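Local coordinates for protein virulence factor (Pectobacterium carotovorum, PDB 2W3Y) that acts as a virulence factor in a Drosophila pathogen, is S-palmitoylated and binds to lipid vesicles, at residues Ala41-Tyr47 / Asn167-Ser173; Lys111-Asn117 / Leu217-Thr223. All coordinates share one frame; numbering follows the deposited sequence.

Interaction 1 of 2, residues Ala41-Tyr47 / Asn167-Ser173; sequences AVQYQTY and NYLYAYS. With PLM (palmitic acid), chain C.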
loop_
_atom_site.group_PDB
_atom_site.type_symbol
_atom_site.label_atom_id
_atom_site.label_comp_id
_atom_site.label_asym_id
_atom_site.label_seq_id
_atom_site.Cartn_x
_atom_site.Cartn_y
_atom_site.Cartn_z
ATOM N N ALA A 41 -10.496 -7.781 2.498
ATOM C CA ALA A 41 -9.720 -6.913 3.370
ATOM C C ALA A 41 -8.803 -6.027 2.523
ATOM O O ALA A 41 -8.337 -6.458 1.471
ATOM C CB ALA A 41 -8.894 -7.756 4.348
ATOM N N VAL A 42 -8.553 -4.804 2.983
ATOM C CA VAL A 42 -7.524 -3.937 2.404
ATOM C C VAL A 42 -6.560 -3.624 3.537
ATOM O O VAL A 42 -6.975 -3.061 4.546
ATOM C CB VAL A 42 -8.100 -2.575 1.901
ATOM C CG1 VAL A 42 -6.999 -1.759 1.226
ATOM C CG2 VAL A 42 -9.293 -2.783 0.985
ATOM N N GLN A 43 -5.291 -3.978 3.356
ATOM C CA GLN A 43 -4.262 -3.752 4.342
ATOM C C GLN A 43 -3.660 -2.377 4.017
ATOM O O GLN A 43 -3.007 -2.230 3.023
ATOM C CB GLN A 43 -3.213 -4.864 4.194
ATOM C CG GLN A 43 -2.349 -5.102 5.380
ATOM C CD GLN A 43 -2.968 -6.083 6.317
ATOM O OE1 GLN A 43 -3.015 -7.296 6.038
ATOM N NE2 GLN A 43 -3.473 -5.571 7.444
ATOM N N TYR A 44 -3.924 -1.368 4.837
ATOM C CA TYR A 44 -3.365 -0.027 4.616
ATOM C C TYR A 44 -2.007 0.102 5.298
ATOM O O TYR A 44 -1.918 -0.077 6.506
ATOM C CB TYR A 44 -4.324 1.036 5.150
ATOM C CG TYR A 44 -5.643 1.141 4.423
ATOM C CD1 TYR A 44 -5.715 1.733 3.146
ATOM C CD2 TYR A 44 -6.817 0.688 5.011
ATOM C CE1 TYR A 44 -6.920 1.862 2.480
ATOM C CE2 TYR A 44 -8.053 0.806 4.330
ATOM C CZ TYR A 44 -8.072 1.385 3.066
ATOM O OH TYR A 44 -9.257 1.528 2.403
ATOM N N GLN A 45 -0.943 0.392 4.546
ATOM C CA GLN A 45 0.412 0.354 5.127
ATOM C C GLN A 45 1.326 1.507 4.674
ATOM O O GLN A 45 1.170 2.048 3.578
ATOM C CB GLN A 45 1.114 -0.979 4.796
ATOM C CG GLN A 45 0.246 -2.217 4.978
ATOM C CD GLN A 45 0.345 -2.796 6.372
ATOM O OE1 GLN A 45 1.347 -3.427 6.705
ATOM N NE2 GLN A 45 -0.680 -2.574 7.198
ATOM N N THR A 46 2.275 1.877 5.533
ATOM C CA THR A 46 3.333 2.840 5.184
ATOM C C THR A 46 4.676 2.270 5.626
ATOM O O THR A 46 4.938 2.108 6.830
ATOM C CB THR A 46 3.124 4.217 5.863
ATOM O OG1 THR A 46 1.813 4.704 5.572
ATOM C CG2 THR A 46 4.141 5.249 5.335
ATOM N N TYR A 47 5.518 1.926 4.654
ATOM C CA TYR A 47 6.814 1.348 4.974
ATOM C C TYR A 47 7.913 2.339 4.667
ATOM O O TYR A 47 8.036 2.820 3.541
ATOM C CB TYR A 47 7.081 0.069 4.188
ATOM C CG TYR A 47 6.050 -1.021 4.380
ATOM C CD1 TYR A 47 5.471 -1.256 5.633
ATOM C CD2 TYR A 47 5.660 -1.830 3.307
ATOM C CE1 TYR A 47 4.508 -2.257 5.815
ATOM C CE2 TYR A 47 4.705 -2.848 3.484
ATOM C CZ TYR A 47 4.142 -3.055 4.743
ATOM O OH TYR A 47 3.205 -4.052 4.942
ATOM N N ASN A 167 -10.918 -11.999 -1.110
ATOM C CA ASN A 167 -10.100 -10.950 -1.747
ATOM C C ASN A 167 -9.247 -10.160 -0.754
ATOM O O ASN A 167 -9.729 -9.793 0.318
ATOM C CB ASN A 167 -10.972 -9.987 -2.557
ATOM C CG ASN A 167 -11.585 -10.650 -3.794
ATOM O OD1 ASN A 167 -10.917 -11.384 -4.511
ATOM N ND2 ASN A 167 -12.862 -10.388 -4.035
ATOM N N TYR A 168 -8.002 -9.888 -1.140
ATOM C CA TYR A 168 -6.983 -9.356 -0.223
ATOM C C TYR A 168 -6.052 -8.402 -0.963
ATOM O O TYR A 168 -5.319 -8.810 -1.877
ATOM C CB TYR A 168 -6.202 -10.506 0.418
ATOM C CG TYR A 168 -5.183 -10.140 1.501
ATOM C CD1 TYR A 168 -5.547 -9.381 2.628
ATOM C CD2 TYR A 168 -3.872 -10.608 1.416
ATOM C CE1 TYR A 168 -4.594 -9.067 3.635
ATOM C CE2 TYR A 168 -2.926 -10.324 2.411
ATOM C CZ TYR A 168 -3.294 -9.545 3.517
ATOM O OH TYR A 168 -2.350 -9.281 4.502
ATOM N N LEU A 169 -6.103 -7.128 -0.566
ATOM C CA LEU A 169 -5.371 -6.043 -1.224
ATOM C C LEU A 169 -4.420 -5.339 -0.237
ATOM O O LEU A 169 -4.736 -5.218 0.943
ATOM C CB LEU A 169 -6.357 -5.015 -1.831
ATOM C CG LEU A 169 -7.441 -5.440 -2.848
ATOM C CD1 LEU A 169 -8.692 -6.004 -2.169
ATOM C CD2 LEU A 169 -7.857 -4.271 -3.759
ATOM N N TYR A 170 -3.252 -4.934 -0.733
ATOM C CA TYR A 170 -2.353 -4.017 -0.053
ATOM C C TYR A 170 -2.452 -2.670 -0.761
ATOM O O TYR A 170 -2.193 -2.578 -1.957
ATOM C CB TYR A 170 -0.898 -4.513 -0.082
ATOM C CG TYR A 170 -0.561 -5.432 1.061
ATOM C CD1 TYR A 170 -1.273 -6.610 1.235
ATOM C CD2 TYR A 170 0.454 -5.121 1.991
ATOM C CE1 TYR A 170 -1.003 -7.467 2.276
ATOM C CE2 TYR A 170 0.737 -5.995 3.062
ATOM C CZ TYR A 170 -0.023 -7.167 3.184
ATOM O OH TYR A 170 0.173 -8.094 4.190
ATOM N N ALA A 171 -2.866 -1.646 -0.011
ATOM C CA ALA A 171 -2.910 -0.263 -0.487
ATOM C C ALA A 171 -1.902 0.501 0.374
ATOM O O ALA A 171 -2.175 0.811 1.538
ATOM C CB ALA A 171 -4.293 0.304 -0.341
ATOM N N TYR A 172 -0.740 0.778 -0.199
ATOM C CA TYR A 172 0.410 1.181 0.590
ATOM C C TYR A 172 1.357 2.133 -0.114
ATOM O O TYR A 172 1.205 2.404 -1.312
ATOM C CB TYR A 172 1.170 -0.064 1.122
ATOM C CG TYR A 172 1.945 -0.913 0.111
ATOM C CD1 TYR A 172 3.344 -0.905 0.086
ATOM C CD2 TYR A 172 1.275 -1.754 -0.802
ATOM C CE1 TYR A 172 4.073 -1.708 -0.829
ATOM C CE2 TYR A 172 1.985 -2.551 -1.712
ATOM C CZ TYR A 172 3.388 -2.531 -1.712
ATOM O OH TYR A 172 4.093 -3.316 -2.606
ATOM N N SER A 173 2.297 2.682 0.659
ATOM C CA SER A 173 3.430 3.425 0.134
ATOM C C SER A 173 4.728 2.892 0.742
ATOM O O SER A 173 4.713 2.329 1.849
ATOM C CB SER A 173 3.287 4.950 0.383
ATOM O OG SER A 173 3.314 5.283 1.765
HETATM C C1 PLM C . 0.166 -14.353 10.327
HETATM O O2 PLM C . -0.335 -15.160 11.154
HETATM C C2 PLM C . -0.248 -14.397 8.861
HETATM C C3 PLM C . -1.100 -13.207 8.429
HETATM C C4 PLM C . -1.542 -13.284 6.966
HETATM C C5 PLM C . -0.430 -12.904 5.988
HETATM C C6 PLM C . -0.622 -13.529 4.607
HETATM C C7 PLM C . 0.226 -12.819 3.554
HETATM C C8 PLM C . 0.611 -13.721 2.376
HETATM C C9 PLM C . -0.171 -13.300 1.133
HETATM C CA PLM C . 0.686 -12.681 0.035
HETATM C CB PLM C . 0.360 -11.206 -0.169
HETATM C CC PLM C . 1.553 -10.481 -0.770
HETATM C CD PLM C . 1.766 -9.112 -0.141
HETATM C CE PLM C . 1.682 -8.032 -1.209
HETATM C CF PLM C . 2.319 -6.730 -0.743
HETATM O O HOH W 1 0.838 4.782 2.801
#
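Strands 41-47 and 167-173 run parallel in register, A41 beside Y168 through T46 beside S173, their short axes 4.6 Å apart and 20° askew. Each odd-numbered residue from A41 to Y47 gives its N-H to the opposite strand, and A41, Q43 and Q45 each take one back. On the face carrying Q43 and Y170, the Q43 methylenes lie against one side of the Y170 ring, a CH-pi contact with CB 3.9 Å from the centroid. The terminal carbon CF of the palmitate reaches the opposite side, 3.6 Å from Y170 CG. With CG anti to the backbone N (chi1 -159°), the bend at chi2 sets Q43 OE1 at the edge of the Y168 ring, the amide nearly perpendicular to it (84°), and Y168 OH donates to OE1 in the carbonyl plane at 2.6 Å. Y170 OH donates to Y168 OH, and Q43 NE2 is hydrogen-bonded to S260 O. On the other face the small A171 leaves room for V42 CG1, 3.7 Å from its CB, and for the Y44 ring, all under W94 of helix 91-105. Glutamine suits its place by offering methylenes to a ring and an amide to a buried hydroxyl, while the tyrosines meet the lipid tail with carbon.

Interaction 2 of 2, residues Lys111-Asn117 / Leu217-Thr223; sequences KGEQNLN and LEFGVDT. With PLM (palmitic acid), chain C.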
loop_
_atom_site.group_PDB
_atom_site.type_symbol
_atom_site.label_atom_id
_atom_site.label_comp_id
_atom_site.label_asym_id
_atom_site.label_seq_id
_atom_site.Cartn_x
_atom_site.Cartn_y
_atom_site.Cartn_z
ATOM N N LYS A 111 3.081 -2.020 -13.714
ATOM C CA LYS A 111 1.828 -2.752 -13.899
ATOM C C LYS A 111 2.133 -4.234 -14.117
ATOM O O LYS A 111 3.300 -4.629 -14.144
ATOM C CB LYS A 111 1.000 -2.159 -15.063
ATOM C CG LYS A 111 1.792 -1.940 -16.351
ATOM C CD LYS A 111 0.885 -1.711 -17.551
ATOM C CE LYS A 111 1.679 -1.670 -18.864
ATOM N NZ LYS A 111 2.259 -3.010 -19.204
ATOM N N GLY A 112 1.091 -5.047 -14.259
ATOM C CA GLY A 112 1.256 -6.464 -14.584
ATOM C C GLY A 112 1.298 -7.372 -13.370
ATOM O O GLY A 112 1.190 -6.914 -12.234
ATOM N N GLU A 113 1.457 -8.667 -13.601
ATOM C CA GLU A 113 1.451 -9.627 -12.494
ATOM C C GLU A 113 2.839 -9.851 -11.899
ATOM O O GLU A 113 3.853 -9.819 -12.604
ATOM C CB GLU A 113 0.816 -10.974 -12.902
ATOM C CG GLU A 113 0.322 -11.792 -11.683
ATOM C CD GLU A 113 -0.565 -12.985 -12.034
ATOM O OE1 GLU A 113 -0.218 -13.754 -12.979
ATOM O OE2 GLU A 113 -1.603 -13.161 -11.339
ATOM N N GLN A 114 2.870 -10.054 -10.589
ATOM C CA GLN A 114 4.042 -10.592 -9.920
ATOM C C GLN A 114 3.617 -11.845 -9.175
ATOM O O GLN A 114 2.426 -12.066 -8.933
ATOM C CB GLN A 114 4.656 -9.573 -8.962
ATOM C CG GLN A 114 5.217 -8.332 -9.646
ATOM C CD GLN A 114 6.366 -8.632 -10.600
ATOM O OE1 GLN A 114 7.071 -9.632 -10.461
ATOM N NE2 GLN A 114 6.560 -7.753 -11.574
ATOM N N ASN A 115 4.586 -12.674 -8.832
ATOM C CA ASN A 115 4.288 -13.915 -8.157
ATOM C C ASN A 115 5.123 -14.095 -6.905
ATOM O O ASN A 115 6.341 -13.843 -6.914
ATOM C CB ASN A 115 4.472 -15.091 -9.113
ATOM C CG ASN A 115 3.340 -15.211 -10.110
ATOM O OD1 ASN A 115 2.288 -15.773 -9.810
ATOM N ND2 ASN A 115 3.550 -14.685 -11.304
ATOM N N LEU A 116 4.447 -14.483 -5.825
ATOM C CA LEU A 116 5.112 -14.940 -4.614
ATOM C C LEU A 116 4.976 -16.463 -4.552
ATOM O O LEU A 116 3.911 -16.989 -4.209
ATOM C CB LEU A 116 4.530 -14.258 -3.361
ATOM C CG LEU A 116 5.122 -14.578 -1.976
ATOM C CD1 LEU A 116 6.654 -14.588 -1.997
ATOM C CD2 LEU A 116 4.612 -13.585 -0.929
ATOM N N ASN A 117 6.043 -17.158 -4.938
ATOM C CA ASN A 117 6.093 -18.616 -4.939
ATOM C C ASN A 117 7.293 -19.061 -4.133
ATOM O O ASN A 117 8.400 -19.163 -4.669
ATOM C CB ASN A 117 6.223 -19.167 -6.363
ATOM C CG ASN A 117 5.049 -18.817 -7.240
ATOM O OD1 ASN A 117 3.894 -19.022 -6.865
ATOM N ND2 ASN A 117 5.334 -18.288 -8.428
ATOM N N LEU A 217 3.673 -20.548 0.212
ATOM C CA LEU A 217 3.093 -19.298 -0.264
ATOM C C LEU A 217 3.090 -19.328 -1.780
ATOM O O LEU A 217 4.154 -19.248 -2.411
ATOM C CB LEU A 217 3.897 -18.095 0.241
ATOM C CG LEU A 217 4.166 -17.938 1.738
ATOM C CD1 LEU A 217 4.987 -16.663 1.976
ATOM C CD2 LEU A 217 2.859 -17.917 2.546
ATOM N N GLU A 218 1.903 -19.466 -2.360
ATOM C CA GLU A 218 1.729 -19.418 -3.816
ATOM C C GLU A 218 0.597 -18.453 -4.156
ATOM O O GLU A 218 -0.581 -18.818 -4.090
ATOM C CB GLU A 218 1.472 -20.822 -4.416
ATOM C CG GLU A 218 1.505 -20.828 -5.963
ATOM C CD GLU A 218 1.036 -22.137 -6.604
ATOM O OE1 GLU A 218 -0.081 -22.622 -6.298
ATOM O OE2 GLU A 218 1.782 -22.666 -7.454
ATOM N N PHE A 219 0.957 -17.207 -4.467
ATOM C CA PHE A 219 -0.035 -16.161 -4.732
ATOM C C PHE A 219 0.290 -15.437 -6.016
ATOM O O PHE A 219 1.430 -15.030 -6.243
ATOM C CB PHE A 219 -0.109 -15.137 -3.589
ATOM C CG PHE A 219 -0.623 -15.692 -2.299
ATOM C CD1 PHE A 219 -1.974 -15.599 -1.978
ATOM C CD2 PHE A 219 0.252 -16.289 -1.384
ATOM C CE1 PHE A 219 -2.458 -16.105 -0.768
ATOM C CE2 PHE A 219 -0.208 -16.799 -0.176
ATOM C CZ PHE A 219 -1.578 -16.705 0.139
ATOM N N GLY A 220 -0.724 -15.285 -6.860
ATOM C CA GLY A 220 -0.620 -14.440 -8.031
ATOM C C GLY A 220 -1.078 -13.058 -7.615
ATOM O O GLY A 220 -2.202 -12.882 -7.157
ATOM N N VAL A 221 -0.185 -12.082 -7.762
ATOM C CA VAL A 221 -0.425 -10.722 -7.279
ATOM C C VAL A 221 -0.448 -9.744 -8.454
ATOM O O VAL A 221 0.550 -9.607 -9.164
ATOM C CB VAL A 221 0.655 -10.294 -6.238
ATOM C CG1 VAL A 221 0.300 -8.958 -5.614
ATOM C CG2 VAL A 221 0.860 -11.422 -5.146
ATOM N N ASP A 222 -1.580 -9.075 -8.654
ATOM C CA ASP A 222 -1.714 -8.012 -9.656
ATOM C C ASP A 222 -1.174 -6.709 -9.079
ATOM O O ASP A 222 -1.450 -6.391 -7.919
ATOM C CB ASP A 222 -3.178 -7.798 -10.003
ATOM C CG ASP A 222 -3.808 -8.998 -10.658
ATOM O OD1 ASP A 222 -3.225 -9.533 -11.627
ATOM O OD2 ASP A 222 -4.907 -9.395 -10.198
ATOM N N THR A 223 -0.410 -5.963 -9.872
ATOM C CA THR A 223 0.286 -4.779 -9.374
ATOM C C THR A 223 0.021 -3.525 -10.202
ATOM O O THR A 223 -0.112 -3.583 -11.435
ATOM C CB THR A 223 1.843 -5.002 -9.219
ATOM O OG1 THR A 223 2.486 -5.031 -10.499
ATOM C CG2 THR A 223 2.172 -6.300 -8.470
HETATM C C1 PLM C . 0.166 -14.353 10.327
HETATM O O2 PLM C . -0.335 -15.160 11.154
HETATM C C2 PLM C . -0.248 -14.397 8.861
HETATM C C3 PLM C . -1.100 -13.207 8.429
HETATM C C4 PLM C . -1.542 -13.284 6.966
HETATM C C5 PLM C . -0.430 -12.904 5.988
HETATM C C6 PLM C . -0.622 -13.529 4.607
HETATM C C7 PLM C . 0.226 -12.819 3.554
HETATM C C8 PLM C . 0.611 -13.721 2.376
HETATM C C9 PLM C . -0.171 -13.300 1.133
HETATM C CA PLM C . 0.686 -12.681 0.035
HETATM C CB PLM C . 0.360 -11.206 -0.169
HETATM C CC PLM C . 1.553 -10.481 -0.770
HETATM C CD PLM C . 1.766 -9.112 -0.141
HETATM C CE PLM C . 1.682 -8.032 -1.209
HETATM C CF PLM C . 2.319 -6.730 -0.743
HETATM O O HOH W 2 5.066 -5.206 -11.230
#
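The strands 113-117 and 217-223 are antiparallel, at 172°, with their short axes 4.7 Å apart. Q114 with V221 and L116 with F219 are hydrogen-bonded pairs, each closed by two N-H...O bonds; Q114 N to V221 O, at 2.8 Å, is nearly straight. Ahead of this paired run the chain turns a corner at G112, whose positive phi of 93° brings any side chain against the preceding carbonyl oxygen, a position glycine tolerates. Its own carbonyl accepts from T223 OG1 (2.9 Å) and, by a bent bond, from T223 N, the two donors coming from opposite faces of the carbonyl plane. T223 OG1 sits between the backbone N and the carbonyl carbon (chi1 73°), which directs it at G112 O and turns CG2 toward Q114 CG, 3.8 Å away. A water donates to that same OG1 and accepts from Q114 NE2, tying the two side chains together. Both strands belong to the curled mixed sheet of the Evf fold, where strand 109-121 pairs with 214-228 at the edge. Toward the palmitate their shared face is apolar, with L116, F219 and V221, whereas Q114 and T223 make it polar near the corner. The F219 ring lies flat beneath the lipid, with C9 3.7 Å above its centre, while L116 CD2 approaches the next carbon, CA of the palmitate, at 4.1 Å. L116 CD2 also packs on L217 CD1, and F198 meets the F219 ring edge-to-face. The reverse face carries E113, N115 and D222, largely accessible to solvent. There E113 stretches its extended chain across the backbone, CG 3.3 Å from V221 O, and ends beside the CA of G220, where the missing side chain makes room. Its OE2 lies 4.0 Å from D222 OD1, a like-charge approach that solvent should soften.

How the interactions relate
Interactions 1 and 2 belong to one mixed sheet, their centres about 15 Å apart and their nearest atoms about 6 Å. Strand 185-198 joins them, pairing antiparallel with strand 166-179 on one side and with strand 214-228 on the other. Along the chain the segments alternate, 41-47, 111-117, 167-173, 217-223, so each contact joins distant parts of the sequence and the two cross. Buried interaction 1 lies near the centre of the chain, whereas interaction 2 is partly exposed. Both present side chains to one bound palmitate, interaction 1 mainly to the end of its tail and interaction 2 to its middle, in keeping with an S-palmitoylated protein that binds lipid vesicles.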